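Local coordinates for protein pyrroline carboxylate reductase (Plasmodium falciparum, PDB 2RCY) that binds NADP and probably reduces 1-pyrroline-5-carboxylate to proline, the last step of proline biosynthesis, at residues A[13-25]-A[114-126]; A[160-172]-A[248-260]. One frame throughout, in Å; residues are numbered along the deposited sequence. Where two conformers were deposited one is given.

Contact 1 (A[13-25]-A[114-126]); sequences GQMGSALAHGIAN and PNTPCLVGEGSFI. With NAP (NADP nicotinamide-adenine-dinucleotide phosphate), chain G.
Gly-22 and Leu-119 mark where the backbones come closest, their CA atoms 4.2 Å apart, as helix 14-25 passes the 3-10 turn 116-118 that leads toward strand 123-126. This is the first helix of a Rossmann-type nucleotide-binding fold, and Gly-13 and Gly-16 fit its glycine-rich GxGxxG pattern. No hydrogen bond joins the two segments, so packing holds them together.

Met-15, modelled as selenomethionine, bridges the cofactor and the turn. With CG anti to the backbone N (chi1 -168°) and bends at chi2 and chi3, its chain lies over the nicotinamide ring, SE 3.6 Å from C4N of NADP. CE then turns away from the ring to touch Pro-114 CB and Cys-118 SG, and sits 3.3 Å from the carbonyl O of Asn-115. The methyl CG2 of Thr-116 adds to this wall beside the carboxamide nitrogen N7N.

Further along the helix, the SG of Cys-118 presses on its backbone, 3.4 Å from Ala-18 O. One turn on, the carbonyl O of Cys-118 comes within 3.3 Å of Gly-22 CA, a close approach made where the helix carries no side chain. Two leucines add to the packing. Leu-119 CD1 rests on His-21 CB, at the edge of an imidazole whose NE2 is hydrogen-bonded to Thr-44. Leu-19 CD1 meets Phe-125 CE2 at 3.8 Å, and the phenyl ring also packs on Phe-145.

The start of the helix faces the diphosphate, whose negative charge it probably favours. There Gln-14 N donates to O1A of NADP over 3.1 Å, and Met-15 N gives O2N an almost straight bond of 3.0 Å (176° at the hydrogen).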
loop_
_atom_site.group_PDB
_atom_site.type_symbol
_atom_site.label_atom_id
_atom_site.label_comp_id
_atom_site.label_asym_id
_atom_site.label_seq_id
_atom_site.Cartn_x
_atom_site.Cartn_y
_atom_site.Cartn_z
ATOM N N GLY A 13 -17.876 22.721 29.970
ATOM C CA GLY A 13 -18.077 21.738 28.912
ATOM C C GLY A 13 -17.703 20.347 29.372
ATOM O O GLY A 13 -17.975 19.967 30.509
ATOM N N GLN A 14 -17.074 19.585 28.484
ATOM C CA GLN A 14 -16.654 18.228 28.813
ATOM C C GLN A 14 -15.434 18.213 29.728
ATOM O O GLN A 14 -15.327 17.360 30.609
ATOM C CB GLN A 14 -16.394 17.412 27.545
ATOM C CG GLN A 14 -17.649 17.083 26.731
ATOM C CD GLN A 14 -18.582 16.091 27.417
ATOM O OE1 GLN A 14 -18.222 15.453 28.408
ATOM N NE2 GLN A 14 -19.789 15.956 26.883
HETATM N N MSE A 15 -14.521 19.159 29.519
HETATM C CA MSE A 15 -13.333 19.265 30.357
HETATM C C MSE A 15 -13.579 20.124 31.594
HETATM O O MSE A 15 -13.098 19.802 32.683
HETATM C CB MSE A 15 -12.143 19.807 29.563
HETATM C CG MSE A 15 -10.814 19.674 30.294
HETATM SE SE MSE A 15 -10.378 17.821 30.722
HETATM C CE MSE A 15 -10.147 18.048 32.637
ATOM N N GLY A 16 -14.324 21.214 31.416
ATOM C CA GLY A 16 -14.667 22.118 32.511
ATOM C C GLY A 16 -15.370 21.419 33.658
ATOM O O GLY A 16 -14.974 21.570 34.813
ATOM N N SER A 17 -16.408 20.648 33.332
ATOM C CA SER A 17 -17.194 19.920 34.331
ATOM C C SER A 17 -16.409 18.780 34.978
ATOM O O SER A 17 -16.542 18.538 36.178
ATOM C CB SER A 17 -18.489 19.385 33.718
ATOM O OG SER A 17 -18.216 18.458 32.683
ATOM N N ALA A 18 -15.597 18.088 34.180
ATOM C CA ALA A 18 -14.755 16.997 34.677
ATOM C C ALA A 18 -13.725 17.499 35.688
ATOM O O ALA A 18 -13.461 16.839 36.695
ATOM C CB ALA A 18 -14.068 16.282 33.524
ATOM N N LEU A 19 -13.153 18.670 35.414
ATOM C CA LEU A 19 -12.189 19.295 36.314
ATOM C C LEU A 19 -12.877 19.879 37.543
ATOM O O LEU A 19 -12.374 19.751 38.658
ATOM C CB LEU A 19 -11.383 20.377 35.582
ATOM C CG LEU A 19 -10.163 20.976 36.293
ATOM C CD1 LEU A 19 -9.067 19.932 36.505
ATOM C CD2 LEU A 19 -9.623 22.166 35.512
ATOM N N ALA A 20 -14.028 20.513 37.328
ATOM C CA ALA A 20 -14.794 21.135 38.405
ATOM C C ALA A 20 -15.267 20.111 39.433
ATOM O O ALA A 20 -15.091 20.309 40.636
ATOM C CB ALA A 20 -15.974 21.912 37.836
ATOM N N HIS A 21 -15.852 19.016 38.950
ATOM C CA HIS A 21 -16.348 17.948 39.820
ATOM C C HIS A 21 -15.217 17.102 40.404
ATOM O O HIS A 21 -15.383 16.473 41.452
ATOM C CB HIS A 21 -17.358 17.064 39.082
ATOM C CG HIS A 21 -18.551 17.807 38.564
ATOM N ND1 HIS A 21 -18.970 17.721 37.253
ATOM C CD2 HIS A 21 -19.409 18.657 39.177
ATOM C CE1 HIS A 21 -20.038 18.480 37.083
ATOM N NE2 HIS A 21 -20.325 19.060 38.235
ATOM N N GLY A 22 -14.073 17.093 39.724
ATOM C CA GLY A 22 -12.881 16.406 40.211
ATOM C C GLY A 22 -12.318 17.052 41.465
ATOM O O GLY A 22 -11.886 16.357 42.388
ATOM N N ILE A 23 -12.329 18.383 41.489
ATOM C CA ILE A 23 -11.870 19.160 42.642
ATOM C C ILE A 23 -12.946 19.184 43.733
ATOM O O ILE A 23 -12.631 19.160 44.927
ATOM C CB ILE A 23 -11.462 20.605 42.235
ATOM C CG1 ILE A 23 -10.405 20.568 41.126
ATOM C CG2 ILE A 23 -10.916 21.381 43.433
ATOM C CD1 ILE A 23 -10.301 21.846 40.309
ATOM N N ALA A 24 -14.211 19.218 43.310
ATOM C CA ALA A 24 -15.355 19.223 44.226
ATOM C C ALA A 24 -15.419 17.961 45.089
ATOM O O ALA A 24 -15.710 18.036 46.285
ATOM C CB ALA A 24 -16.656 19.407 43.453
ATOM N N ASN A 25 -15.143 16.812 44.475
ATOM C CA ASN A 25 -15.143 15.528 45.175
ATOM C C ASN A 25 -13.894 15.317 46.029
ATOM O O ASN A 25 -13.902 14.514 46.967
ATOM C CB ASN A 25 -15.312 14.372 44.184
ATOM C CG ASN A 25 -16.680 14.361 43.516
ATOM O OD1 ASN A 25 -17.607 15.052 43.947
ATOM N ND2 ASN A 25 -16.812 13.571 42.456
ATOM N N PRO A 114 -4.861 19.476 31.576
ATOM C CA PRO A 114 -5.509 18.362 32.259
ATOM C C PRO A 114 -6.019 17.267 31.319
ATOM O O PRO A 114 -5.873 17.372 30.100
ATOM C CB PRO A 114 -6.696 19.043 32.936
ATOM C CG PRO A 114 -7.060 20.176 32.002
ATOM C CD PRO A 114 -5.849 20.486 31.149
ATOM N N ASN A 115 -6.598 16.219 31.901
ATOM C CA ASN A 115 -7.395 15.246 31.154
ATOM C C ASN A 115 -8.651 14.834 31.928
ATOM O O ASN A 115 -8.731 15.058 33.136
ATOM C CB ASN A 115 -6.555 14.035 30.709
ATOM C CG ASN A 115 -5.919 13.282 31.870
ATOM O OD1 ASN A 115 -6.311 13.436 33.026
ATOM N ND2 ASN A 115 -4.936 12.449 31.555
ATOM N N THR A 116 -9.622 14.237 31.234
ATOM C CA THR A 116 -10.922 13.892 31.835
ATOM C C THR A 116 -10.894 12.926 33.038
ATOM O O THR A 116 -11.752 13.039 33.916
ATOM C CB THR A 116 -11.954 13.392 30.786
ATOM O OG1 THR A 116 -11.426 12.266 30.075
ATOM C CG2 THR A 116 -12.310 14.501 29.801
ATOM N N PRO A 117 -9.935 11.968 33.077
ATOM C CA PRO A 117 -9.758 11.096 34.250
ATOM C C PRO A 117 -9.710 11.787 35.619
ATOM O O PRO A 117 -9.804 11.108 36.643
ATOM C CB PRO A 117 -8.417 10.420 33.969
ATOM C CG PRO A 117 -8.377 10.314 32.510
ATOM C CD PRO A 117 -8.995 11.585 32.003
ATOM N N CYS A 118 -9.560 13.111 35.637
ATOM C CA CYS A 118 -9.564 13.876 36.886
ATOM C C CYS A 118 -10.922 13.821 37.588
ATOM O O CYS A 118 -11.010 14.034 38.799
ATOM C CB CYS A 118 -9.146 15.326 36.635
ATOM S SG CYS A 118 -10.316 16.288 35.656
ATOM N N LEU A 119 -11.967 13.528 36.812
ATOM C CA LEU A 119 -13.325 13.338 37.325
ATOM C C LEU A 119 -13.386 12.229 38.377
ATOM O O LEU A 119 -14.109 12.350 39.368
ATOM C CB LEU A 119 -14.289 13.033 36.169
ATOM C CG LEU A 119 -15.784 12.835 36.458
ATOM C CD1 LEU A 119 -16.453 14.138 36.877
ATOM C CD2 LEU A 119 -16.487 12.243 35.245
ATOM N N VAL A 120 -12.629 11.157 38.154
ATOM C CA VAL A 120 -12.535 10.054 39.116
ATOM C C VAL A 120 -11.254 10.147 39.962
ATOM O O VAL A 120 -10.775 9.147 40.506
ATOM C CB VAL A 120 -12.682 8.656 38.436
ATOM C CG1 VAL A 120 -14.075 8.492 37.847
ATOM C CG2 VAL A 120 -11.615 8.437 37.364
ATOM N N GLY A 121 -10.710 11.358 40.060
ATOM C CA GLY A 121 -9.535 11.638 40.886
ATOM C C GLY A 121 -8.242 11.015 40.394
ATOM O O GLY A 121 -7.319 10.792 41.182
ATOM N N GLU A 122 -8.171 10.748 39.091
ATOM C CA GLU A 122 -7.020 10.071 38.498
ATOM C C GLU A 122 -6.482 10.819 37.273
ATOM O O GLU A 122 -5.991 10.211 36.318
ATOM C CB GLU A 122 -7.389 8.625 38.143
ATOM C CG GLU A 122 -6.248 7.626 38.310
ATOM C CD GLU A 122 -5.792 7.481 39.754
ATOM O OE1 GLU A 122 -6.637 7.181 40.624
ATOM O OE2 GLU A 122 -4.583 7.663 40.015
ATOM N N GLY A 123 -6.566 12.145 37.322
ATOM C CA GLY A 123 -6.128 12.990 36.218
ATOM C C GLY A 123 -4.625 13.107 36.085
ATOM O O GLY A 123 -3.888 12.938 37.057
ATOM N N SER A 124 -4.171 13.382 34.867
ATOM C CA SER A 124 -2.770 13.684 34.614
ATOM C C SER A 124 -2.652 15.138 34.178
ATOM O O SER A 124 -3.378 15.592 33.290
ATOM C CB SER A 124 -2.191 12.751 33.552
ATOM O OG SER A 124 -0.801 12.969 33.392
ATOM N N PHE A 125 -1.743 15.864 34.818
ATOM C CA PHE A 125 -1.588 17.289 34.568
ATOM C C PHE A 125 -0.140 17.663 34.286
ATOM O O PHE A 125 0.787 17.104 34.878
ATOM C CB PHE A 125 -2.093 18.114 35.759
ATOM C CG PHE A 125 -3.446 17.702 36.275
ATOM C CD1 PHE A 125 -3.558 16.763 37.298
ATOM C CD2 PHE A 125 -4.604 18.273 35.761
ATOM C CE1 PHE A 125 -4.808 16.384 37.785
ATOM C CE2 PHE A 125 -5.859 17.902 36.244
ATOM C CZ PHE A 125 -5.959 16.956 37.260
ATOM N N ILE A 126 0.037 18.605 33.365
ATOM C CA ILE A 126 1.319 19.279 33.149
ATOM C C ILE A 126 1.087 20.784 33.111
ATOM O O ILE A 126 0.053 21.243 32.615
ATOM C CB ILE A 126 2.057 18.819 31.850
ATOM C CG1 ILE A 126 1.160 18.931 30.598
ATOM C CG2 ILE A 126 2.683 17.434 32.039
ATOM C CD1 ILE A 126 0.235 17.745 30.323
HETATM P PA NAP G . -16.734 22.025 25.108
HETATM O O1A NAP G . -17.325 20.755 25.667
HETATM O O2A NAP G . -17.298 22.604 23.832
HETATM O O5B NAP G . -16.755 23.136 26.273
HETATM C C5B NAP G . -16.922 24.528 26.013
HETATM C C4B NAP G . -17.952 25.066 26.997
HETATM O O4B NAP G . -17.818 26.481 27.153
HETATM C C3B NAP G . -19.372 24.797 26.522
HETATM O O3B NAP G . -20.045 23.975 27.481
HETATM C C2B NAP G . -20.037 26.157 26.415
HETATM O O2B NAP G . -21.348 26.156 26.980
HETATM C C1B NAP G . -19.113 27.087 27.192
HETATM N N9A NAP G . -19.043 28.463 26.631
HETATM C C8A NAP G . -19.270 28.836 25.360
HETATM N N7A NAP G . -19.103 30.174 25.252
HETATM C C5A NAP G . -18.763 30.639 26.470
HETATM C C6A NAP G . -18.469 31.905 26.967
HETATM N N6A NAP G . -18.493 32.987 26.153
HETATM N N1A NAP G . -18.156 32.047 28.276
HETATM C C2A NAP G . -18.128 30.984 29.098
HETATM N N3A NAP G . -18.408 29.753 28.642
HETATM C C4A NAP G . -18.726 29.555 27.334
HETATM O O3 NAP G . -15.152 21.813 24.902
HETATM P PN NAP G . -14.248 21.055 25.997
HETATM O O1N NAP G . -13.920 19.685 25.457
HETATM O O2N NAP G . -14.884 21.197 27.360
HETATM O O5D NAP G . -12.880 21.897 25.976
HETATM C C5D NAP G . -12.765 23.187 26.568
HETATM C C4D NAP G . -11.286 23.538 26.697
HETATM O O4D NAP G . -10.613 22.553 27.484
HETATM C C3D NAP G . -10.585 23.589 25.345
HETATM O O3D NAP G . -9.865 24.820 25.253
HETATM C C2D NAP G . -9.632 22.406 25.338
HETATM O O2D NAP G . -8.383 22.717 24.712
HETATM C C1D NAP G . -9.430 22.103 26.814
HETATM N N1N NAP G . -9.174 20.682 27.083
HETATM C C2N NAP G . -10.120 19.756 26.842
HETATM C C3N NAP G . -9.878 18.411 27.108
HETATM C C7N NAP G . -10.941 17.386 26.846
HETATM O O7N NAP G . -12.101 17.737 26.296
HETATM N N7N NAP G . -10.743 16.188 27.169
HETATM C C4N NAP G . -8.640 18.027 27.626
HETATM C C5N NAP G . -7.679 19.001 27.866
HETATM C C6N NAP G . -7.977 20.332 27.583
HETATM P P2B NAP G . -22.639 25.650 26.154
HETATM O O1X NAP G . -23.804 26.197 26.948
HETATM O O2X NAP G . -22.484 26.254 24.777
HETATM O O3X NAP G . -22.537 24.143 26.186
#

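Contact 2 (A[160-172]-A[248-260]); sequences DIATAISGCGPAY and NAVEAACEKSKAM
Val-250 is the knob of this contact, its two methyls set among Ile-161, Ala-164, Ile-165 and Tyr-172 where helices 160-167 and 248-260 cross at 130°, axes 8.0 Å apart. With CG1 anti to the backbone N (chi1 175°), that methyl slants between the isoleucines, 3.6 Å from Ile-161 CD1, while CG2 turns to Tyr-172 CE1, the two side chains meeting nearly at right angles. The hydroxyl of Tyr-172 touches Ala-253 CB and donates to Ala-164 O over 3.0 Å, in the carbonyl plane and on a lone pair. Cys-168 O lies above the centre of one ring face, while the hydrogen bond fixes the far end of the ring.

Small residues allow the close approach: Ala-164 CB sits 3.3 Å from Val-250 O and also touches Ala-253 CB.

At the other end the chemistry turns polar. Ser-257 OG donates to the anti lone pair of Asp-160 OD1 at 2.7 Å, a short bond inside a buried patch. The extended Lys-258 chain crosses the Asp-160 side chain at about a right angle, with CG 3.4 Å from Asp-160 OD2; its NZ stops 5.0 Å from that oxygen, near enough perhaps to ease the charge.

This knob-into-hole contact joins helices of the all-helical dimerisation domain of pyrroline-5-carboxylate reductases, where Ile-161 and Ile-165 also meet a second subunit.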
loop_
_atom_site.group_PDB
_atom_site.type_symbol
_atom_site.label_atom_id
_atom_site.label_comp_id
_atom_site.label_asym_id
_atom_site.label_seq_id
_atom_site.Cartn_x
_atom_site.Cartn_y
_atom_site.Cartn_z
ATOM N N ASP A 160 3.322 21.052 24.247
ATOM C CA ASP A 160 2.611 20.570 23.064
ATOM C C ASP A 160 2.632 19.045 22.945
ATOM O O ASP A 160 1.601 18.431 22.668
ATOM C CB ASP A 160 3.169 21.228 21.799
ATOM C CG ASP A 160 3.123 22.748 21.865
ATOM O OD1 ASP A 160 2.011 23.318 21.876
ATOM O OD2 ASP A 160 4.204 23.371 21.898
ATOM N N ILE A 161 3.803 18.447 23.162
ATOM C CA ILE A 161 3.938 16.986 23.172
ATOM C C ILE A 161 3.256 16.361 24.399
ATOM O O ILE A 161 2.656 15.288 24.304
ATOM C CB ILE A 161 5.430 16.517 23.019
ATOM C CG1 ILE A 161 5.554 14.988 23.088
ATOM C CG2 ILE A 161 6.340 17.175 24.053
ATOM C CD1 ILE A 161 4.893 14.256 21.943
ATOM N N ALA A 162 3.339 17.048 25.537
ATOM C CA ALA A 162 2.694 16.593 26.767
ATOM C C ALA A 162 1.170 16.590 26.638
ATOM O O ALA A 162 0.507 15.693 27.153
ATOM C CB ALA A 162 3.133 17.442 27.939
ATOM N N THR A 163 0.633 17.594 25.947
ATOM C CA THR A 163 -0.794 17.667 25.623
ATOM C C THR A 163 -1.207 16.468 24.769
ATOM O O THR A 163 -2.239 15.847 25.017
ATOM C CB THR A 163 -1.135 18.980 24.871
ATOM O OG1 THR A 163 -0.693 20.107 25.639
ATOM C CG2 THR A 163 -2.633 19.101 24.618
ATOM N N ALA A 164 -0.380 16.148 23.777
ATOM C CA ALA A 164 -0.620 15.032 22.862
ATOM C C ALA A 164 -0.653 13.674 23.565
ATOM O O ALA A 164 -1.374 12.773 23.141
ATOM C CB ALA A 164 0.420 15.033 21.756
ATOM N N ILE A 165 0.128 13.539 24.634
ATOM C CA ILE A 165 0.200 12.299 25.410
ATOM C C ILE A 165 -0.779 12.302 26.587
ATOM O O ILE A 165 -1.602 11.397 26.717
ATOM C CB ILE A 165 1.642 12.033 25.923
ATOM C CG1 ILE A 165 2.558 11.656 24.757
ATOM C CG2 ILE A 165 1.660 10.935 26.996
ATOM C CD1 ILE A 165 4.028 11.727 25.085
ATOM N N SER A 166 -0.678 13.320 27.437
ATOM C CA SER A 166 -1.458 13.379 28.669
ATOM C C SER A 166 -2.875 13.907 28.446
ATOM O O SER A 166 -3.836 13.326 28.942
ATOM C CB SER A 166 -0.721 14.209 29.723
ATOM O OG SER A 166 -1.521 14.416 30.870
ATOM N N GLY A 167 -2.995 15.004 27.701
ATOM C CA GLY A 167 -4.293 15.611 27.416
ATOM C C GLY A 167 -5.141 14.782 26.469
ATOM O O GLY A 167 -6.308 14.513 26.754
ATOM N N CYS A 168 -4.545 14.374 25.348
ATOM C CA CYS A 168 -5.238 13.601 24.313
ATOM C C CYS A 168 -5.216 12.101 24.574
ATOM O O CYS A 168 -6.049 11.362 24.045
ATOM C CB CYS A 168 -4.621 13.871 22.944
ATOM S SG CYS A 168 -4.687 15.574 22.426
ATOM N N GLY A 169 -4.253 11.665 25.385
ATOM C CA GLY A 169 -4.043 10.253 25.703
ATOM C C GLY A 169 -5.270 9.398 25.974
ATOM O O GLY A 169 -5.391 8.317 25.396
ATOM N N PRO A 170 -6.187 9.866 26.852
ATOM C CA PRO A 170 -7.374 9.061 27.147
ATOM C C PRO A 170 -8.079 8.534 25.899
ATOM O O PRO A 170 -8.498 7.379 25.884
ATOM C CB PRO A 170 -8.276 10.035 27.908
ATOM C CG PRO A 170 -7.331 10.953 28.577
ATOM C CD PRO A 170 -6.189 11.128 27.620
ATOM N N ALA A 171 -8.181 9.370 24.865
ATOM C CA ALA A 171 -8.836 8.996 23.610
ATOM C C ALA A 171 -8.172 7.804 22.923
ATOM O O ALA A 171 -8.864 6.943 22.383
ATOM C CB ALA A 171 -8.898 10.184 22.666
ATOM N N TYR A 172 -6.839 7.758 22.944
ATOM C CA TYR A 172 -6.101 6.639 22.353
ATOM C C TYR A 172 -6.313 5.370 23.175
ATOM O O TYR A 172 -6.453 4.279 22.619
ATOM C CB TYR A 172 -4.593 6.927 22.246
ATOM C CG TYR A 172 -4.192 8.333 21.841
ATOM C CD1 TYR A 172 -3.142 8.976 22.487
ATOM C CD2 TYR A 172 -4.844 9.013 20.809
ATOM C CE1 TYR A 172 -2.753 10.256 22.128
ATOM C CE2 TYR A 172 -4.464 10.302 20.444
ATOM C CZ TYR A 172 -3.416 10.916 21.111
ATOM O OH TYR A 172 -3.023 12.188 20.764
ATOM N N ASN A 248 2.722 8.257 15.261
ATOM C CA ASN A 248 2.220 9.209 14.272
ATOM C C ASN A 248 0.998 9.977 14.772
ATOM O O ASN A 248 0.852 11.166 14.490
ATOM C CB ASN A 248 1.899 8.487 12.958
ATOM C CG ASN A 248 1.531 9.440 11.833
ATOM O OD1 ASN A 248 0.431 9.372 11.289
ATOM N ND2 ASN A 248 2.449 10.332 11.480
ATOM N N ALA A 249 0.131 9.293 15.515
ATOM C CA ALA A 249 -1.051 9.918 16.111
ATOM C C ALA A 249 -0.676 10.982 17.138
ATOM O O ALA A 249 -1.230 12.083 17.132
ATOM C CB ALA A 249 -1.943 8.872 16.739
ATOM N N VAL A 250 0.266 10.638 18.014
ATOM C CA VAL A 250 0.776 11.557 19.027
ATOM C C VAL A 250 1.427 12.778 18.373
ATOM O O VAL A 250 1.147 13.912 18.757
ATOM C CB VAL A 250 1.776 10.852 19.984
ATOM C CG1 VAL A 250 2.385 11.843 20.966
ATOM C CG2 VAL A 250 1.093 9.719 20.741
ATOM N N GLU A 251 2.278 12.535 17.377
ATOM C CA GLU A 251 2.992 13.605 16.683
ATOM C C GLU A 251 2.062 14.524 15.885
ATOM O O GLU A 251 2.278 15.737 15.837
ATOM C CB GLU A 251 4.090 13.028 15.783
ATOM C CG GLU A 251 5.038 14.082 15.217
ATOM C CD GLU A 251 6.357 13.511 14.740
ATOM O OE1 GLU A 251 6.894 12.592 15.395
ATOM O OE2 GLU A 251 6.868 13.999 13.713
ATOM N N ALA A 252 1.032 13.943 15.268
ATOM C CA ALA A 252 0.017 14.715 14.548
ATOM C C ALA A 252 -0.731 15.659 15.488
ATOM O O ALA A 252 -1.016 16.803 15.132
ATOM C CB ALA A 252 -0.959 13.790 13.836
ATOM N N ALA A 253 -1.040 15.163 16.686
ATOM C CA ALA A 253 -1.652 15.967 17.740
ATOM C C ALA A 253 -0.694 17.055 18.231
ATOM O O ALA A 253 -1.105 18.192 18.465
ATOM C CB ALA A 253 -2.096 15.076 18.891
ATOM N N CYS A 254 0.583 16.699 18.368
ATOM C CA CYS A 254 1.625 17.628 18.802
ATOM C C CYS A 254 1.798 18.802 17.831
ATOM O O CYS A 254 2.028 19.938 18.261
ATOM C CB CYS A 254 2.950 16.886 18.993
ATOM S SG CYS A 254 4.329 17.918 19.537
ATOM N N GLU A 255 1.679 18.517 16.533
ATOM C CA GLU A 255 1.770 19.532 15.480
ATOM C C GLU A 255 0.572 20.473 15.510
ATOM O O GLU A 255 0.700 21.671 15.245
ATOM C CB GLU A 255 1.853 18.875 14.100
ATOM C CG GLU A 255 3.194 18.238 13.765
ATOM C CD GLU A 255 3.218 17.620 12.375
ATOM O OE1 GLU A 255 3.703 16.477 12.243
ATOM O OE2 GLU A 255 2.749 18.273 11.416
ATOM N N LYS A 256 -0.598 19.914 15.818
ATOM C CA LYS A 256 -1.840 20.682 15.886
ATOM C C LYS A 256 -1.819 21.647 17.072
ATOM O O LYS A 256 -2.299 22.778 16.965
ATOM C CB LYS A 256 -3.056 19.747 15.954
ATOM C CG LYS A 256 -4.411 20.443 16.114
ATOM C CD LYS A 256 -4.811 21.251 14.881
ATOM C CE LYS A 256 -6.152 21.931 15.093
ATOM N NZ LYS A 256 -6.648 22.606 13.866
ATOM N N SER A 257 -1.252 21.193 18.190
ATOM C CA SER A 257 -1.048 22.035 19.367
ATOM C C SER A 257 -0.114 23.209 19.056
ATOM O O SER A 257 -0.346 24.332 19.508
ATOM C CB SER A 257 -0.493 21.200 20.524
ATOM O OG SER A 257 -0.333 21.978 21.696
ATOM N N LYS A 258 0.932 22.941 18.276
ATOM C CA LYS A 258 1.892 23.968 17.872
ATOM C C LYS A 258 1.347 24.900 16.792
ATOM O O LYS A 258 1.711 26.075 16.744
ATOM C CB LYS A 258 3.205 23.333 17.413
ATOM C CG LYS A 258 4.068 22.838 18.557
ATOM C CD LYS A 258 5.388 22.273 18.077
ATOM C CE LYS A 258 6.241 21.832 19.255
ATOM N NZ LYS A 258 7.518 21.201 18.817
ATOM N N ALA A 259 0.478 24.371 15.930
ATOM C CA ALA A 259 -0.165 25.160 14.878
ATOM C C ALA A 259 -1.106 26.207 15.469
ATOM O O ALA A 259 -1.134 27.355 15.018
ATOM C CB ALA A 259 -0.917 24.254 13.910
HETATM N N MSE A 260 -1.872 25.801 16.479
HETATM C CA MSE A 260 -2.737 26.713 17.222
HETATM C C MSE A 260 -1.890 27.665 18.069
HETATM O O MSE A 260 -2.325 28.771 18.400
HETATM C CB MSE A 260 -3.710 25.929 18.109
HETATM C CG MSE A 260 -4.609 24.963 17.344
HETATM SE SE MSE A 260 -5.518 23.672 18.494
HETATM C CE MSE A 260 -7.075 24.741 18.980
#

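Overall arrangement
Both contacts are largely buried, but they belong to different halves of the subunit. Contact 1 joins a helix to a turn and strand in the Rossmann part and is shaped round the cofactor, with sulfur, selenium and backbone carbonyls against apolar groups. Contact 2 joins helices of the dimerisation part, interlocked by branched aliphatic side chains and fastened by one side-chain hydrogen bond. Their centres are 18 Å apart, yet they meet along helix 159-167: Asn-115 ND2 and Ser-124 OG make probable hydrogen bonds to O and OG of Ser-166, and Ile-126 packs on Ala-162 and Ser-166. Each also touches the second subunit, which supplies Ser-225 to the NADP bound at contact 1.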